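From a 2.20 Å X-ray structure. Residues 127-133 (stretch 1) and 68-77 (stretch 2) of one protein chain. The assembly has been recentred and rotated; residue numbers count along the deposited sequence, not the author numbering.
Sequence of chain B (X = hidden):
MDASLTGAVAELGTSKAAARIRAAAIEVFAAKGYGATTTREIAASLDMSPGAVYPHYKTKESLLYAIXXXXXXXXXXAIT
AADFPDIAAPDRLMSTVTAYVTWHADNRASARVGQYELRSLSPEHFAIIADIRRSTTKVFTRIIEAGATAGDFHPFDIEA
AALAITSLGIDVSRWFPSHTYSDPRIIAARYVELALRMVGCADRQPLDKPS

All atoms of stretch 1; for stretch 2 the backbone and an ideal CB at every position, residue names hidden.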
# COMPACT_ATOMS: atom_id res chain seq x y z
N ALA B 127 -4.57 -17.43 -9.73
CA ALA B 127 -3.93 -18.48 -8.92
C ALA B 127 -2.41 -18.47 -9.09
O ALA B 127 -1.68 -18.77 -8.15
CB ALA B 127 -4.49 -19.85 -9.24
N ILE B 128 -1.91 -18.13 -10.28
CA ILE B 128 -0.47 -18.13 -10.50
C ILE B 128 0.20 -16.96 -9.78
O ILE B 128 1.27 -17.10 -9.17
CB ILE B 128 -0.14 -18.09 -12.01
CG1 ILE B 128 -0.48 -19.43 -12.67
CG2 ILE B 128 1.34 -17.70 -12.26
CD1 ILE B 128 -0.60 -19.30 -14.23
N ILE B 129 -0.44 -15.80 -9.85
CA ILE B 129 0.08 -14.60 -9.21
C ILE B 129 0.08 -14.76 -7.69
O ILE B 129 1.06 -14.40 -7.02
CB ILE B 129 -0.72 -13.34 -9.64
CG1 ILE B 129 -0.53 -13.07 -11.15
CG2 ILE B 129 -0.34 -12.13 -8.79
CD1 ILE B 129 0.94 -12.84 -11.65
N ALA B 130 -1.00 -15.31 -7.14
CA ALA B 130 -1.12 -15.48 -5.69
C ALA B 130 -0.01 -16.42 -5.22
O ALA B 130 0.59 -16.20 -4.17
CB ALA B 130 -2.51 -16.02 -5.30
N ASP B 131 0.27 -17.44 -6.02
CA ASP B 131 1.34 -18.36 -5.68
C ASP B 131 2.70 -17.66 -5.63
O ASP B 131 3.47 -17.91 -4.71
CB ASP B 131 1.40 -19.53 -6.64
CG ASP B 131 2.43 -20.54 -6.23
OD1 ASP B 131 2.34 -21.02 -5.09
OD2 ASP B 131 3.33 -20.84 -7.03
N ILE B 132 2.99 -16.78 -6.59
CA ILE B 132 4.22 -15.98 -6.56
C ILE B 132 4.28 -15.05 -5.34
O ILE B 132 5.34 -14.88 -4.74
CB ILE B 132 4.45 -15.19 -7.87
CG1 ILE B 132 4.52 -16.16 -9.05
CG2 ILE B 132 5.74 -14.35 -7.78
CD1 ILE B 132 4.33 -15.53 -10.40
N ARG B 133 3.15 -14.45 -4.99
CA ARG B 133 3.06 -13.62 -3.79
C ARG B 133 3.35 -14.43 -2.54
O ARG B 133 4.07 -13.96 -1.67
CB ARG B 133 1.71 -12.94 -3.68
CG ARG B 133 1.57 -11.80 -4.64
CD ARG B 133 0.12 -11.55 -5.02
NE ARG B 133 -0.58 -10.75 -4.02
CZ ARG B 133 -0.58 -9.42 -3.98
NH1 ARG B 133 0.10 -8.70 -4.89
NH2 ARG B 133 -1.25 -8.79 -3.03
N UNK B 68 1.60 -8.23 -14.65
CA UNK B 68 1.56 -8.62 -13.26
C UNK B 68 2.55 -9.77 -12.97
O UNK B 68 3.23 -9.79 -11.94
CB UNK B 68 0.14 -9.03 -12.88
N UNK B 69 2.62 -10.72 -13.89
CA UNK B 69 3.56 -11.83 -13.80
C UNK B 69 5.00 -11.31 -13.80
O UNK B 69 5.82 -11.68 -12.95
CB UNK B 69 3.34 -12.81 -14.96
N UNK B 70 5.28 -10.45 -14.77
CA UNK B 70 6.60 -9.87 -14.95
C UNK B 70 7.01 -9.23 -13.63
O UNK B 70 8.06 -9.56 -13.08
CB UNK B 70 6.61 -8.85 -16.09
N UNK B 71 6.15 -8.35 -13.12
CA UNK B 71 6.38 -7.61 -11.87
C UNK B 71 6.55 -8.52 -10.66
O UNK B 71 7.52 -8.37 -9.91
CB UNK B 71 5.22 -6.65 -11.62
N UNK B 72 5.63 -9.46 -10.48
CA UNK B 72 5.71 -10.41 -9.37
C UNK B 72 6.96 -11.30 -9.40
O UNK B 72 7.63 -11.45 -8.39
CB UNK B 72 4.46 -11.30 -9.37
N UNK B 73 7.27 -11.85 -10.57
CA UNK B 73 8.49 -12.65 -10.74
C UNK B 73 9.73 -11.81 -10.52
O UNK B 73 10.68 -12.26 -9.90
CB UNK B 73 8.53 -13.28 -12.13
N UNK B 74 9.74 -10.59 -11.04
CA UNK B 74 10.89 -9.73 -10.91
C UNK B 74 11.23 -9.41 -9.44
O UNK B 74 12.40 -9.52 -9.03
CB UNK B 74 10.64 -8.44 -11.69
N UNK B 75 10.24 -9.03 -8.63
CA UNK B 75 10.54 -8.72 -7.23
C UNK B 75 10.96 -10.00 -6.46
O UNK B 75 11.88 -9.97 -5.65
CB UNK B 75 9.32 -8.07 -6.56
N UNK B 76 10.31 -11.13 -6.77
CA UNK B 76 10.73 -12.42 -6.23
C UNK B 76 12.19 -12.74 -6.60
O UNK B 76 12.98 -13.10 -5.73
CB UNK B 76 9.80 -13.53 -6.74
N UNK B 77 12.53 -12.62 -7.89
CA UNK B 77 13.89 -12.84 -8.36
C UNK B 77 14.86 -11.92 -7.64
O UNK B 77 15.94 -12.35 -7.27
CB UNK B 77 13.98 -12.63 -9.87

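Both stretches are helical and run nearly parallel, at 16°, with their axes 9.6 Å apart at closest approach. Stretch 1 offers mainly the isoleucines Ile128, Ile129 and Ile132, with Arg133 at its C-terminal end.

Position 68 points its CA-to-CB bond toward stretch 1. The ideal CB lies 4.1 Å from Ile129 CD1. A small residue, polar or apolar, would suit so close a methyl. The residue is Ser68. Its OG is 3.7 Å from Ile129 CD1, a plain van der Waals contact, and the hydroxyl is hydrogen-bonded elsewhere in the structure.

Position 69 points sideways, yet its backbone is close. Its N is 3.5 Å from Ile129 CD1, and its ideal CB is 4.1 Å from the same methyl. Ile128 and Ile132 also present methyls nearby. An apolar chain that can bend back would fit, such as leucine, methionine or isoleucine. The residue is Leu69, with chi1 t and chi2 p. Its end comes nearer than its CB bond suggests. Leu69 CD1 lies 3.6 Å from Ile132 CD1 and 4.1 Å from Ile128 CG2, so one methyl touches two isoleucines.

Position 70 points away, and stretch 1 offers it nothing. A polar or charged residue would be acceptable. It is Glu70, with its carboxylate hydrogen-bonded elsewhere in the structure.

Position 71 is out of reach, and its phi/psi of -60/-50 are ordinary for a helix. There is room for a CB, so many residues would do. It is Gly71; nothing in this contact requires the missing side chain.

Position 72 faces stretch 1 squarely. Its ideal CB lies 3.7 Å from Ile132 CG2 and 4.5 Å from Ile129 CD1. Ile129 provides an apolar surface, and the guanidinium of Arg133 lies beyond it. A leucine or methionine could cover the isoleucine, while a flat ring could lie on it. The residue is His72, with chi1 m. Ile129 CG2 sits over one ring face, 3.6 Å from the ring centroid of His72, in a CH-pi contact. Arg133 approaches the ring edge, with NH1 3.1 Å from His72 CE1. That approach is close, but it is not a hydrogen bond.

Position 73 points sideways, with its ideal CB 5.1 Å from Ile132 CD1. Many residues would suit this margin, including polar ones. It is His73. Its chi1 is t, and its backbone N lies 4.0 Å from Ile132 CG2.

Positions 74 and 75 make no contact. The first is out of reach and the second points sideways, so stretch 1 sets no clear preference. They are Ser74 and Val75.

Position 76 points toward stretch 1, with its ideal CB 4.3 Å from Ile132 CG2. A medium or large apolar residue would suit it. It is Leu76, whose CD2 lies 4.1 Å from Ile132 CG2. With His72, Leu69 and His73 it forms the hole that receives Ile132.

Position 77 is out of reach and leaves the choice open. It is Ala77.

Stretch 2 68-77: SLEGHHSVLA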
# COMPACT_ATOMS: atom_id res chain seq x y z
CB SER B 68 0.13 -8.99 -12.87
OG SER B 68 0.05 -9.29 -11.49
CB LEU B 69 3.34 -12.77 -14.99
CG LEU B 69 4.23 -14.00 -15.13
CD1 LEU B 69 3.96 -15.01 -13.99
CD2 LEU B 69 3.96 -14.64 -16.51
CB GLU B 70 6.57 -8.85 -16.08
CG GLU B 70 7.85 -8.02 -16.30
CD GLU B 70 7.83 -7.27 -17.64
OE1 GLU B 70 6.86 -6.52 -17.94
OE2 GLU B 70 8.80 -7.42 -18.40
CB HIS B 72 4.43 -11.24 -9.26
CG HIS B 72 3.26 -10.45 -8.74
ND1 HIS B 72 2.97 -10.35 -7.40
CD2 HIS B 72 2.34 -9.69 -9.38
CE1 HIS B 72 1.91 -9.57 -7.23
NE2 HIS B 72 1.51 -9.16 -8.42
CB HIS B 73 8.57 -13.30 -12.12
CG HIS B 73 9.87 -13.98 -12.37
ND1 HIS B 73 10.99 -13.30 -12.79
CD2 HIS B 73 10.25 -15.27 -12.19
CE1 HIS B 73 12.00 -14.15 -12.89
NE2 HIS B 73 11.58 -15.35 -12.54
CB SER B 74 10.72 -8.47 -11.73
OG SER B 74 11.75 -7.54 -11.45
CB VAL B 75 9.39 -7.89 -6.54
CG1 VAL B 75 8.19 -8.75 -6.27
CG2 VAL B 75 9.88 -7.26 -5.24
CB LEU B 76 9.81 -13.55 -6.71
CG LEU B 76 10.24 -14.94 -6.23
CD1 LEU B 76 10.31 -14.99 -4.68
CD2 LEU B 76 9.30 -16.00 -6.77
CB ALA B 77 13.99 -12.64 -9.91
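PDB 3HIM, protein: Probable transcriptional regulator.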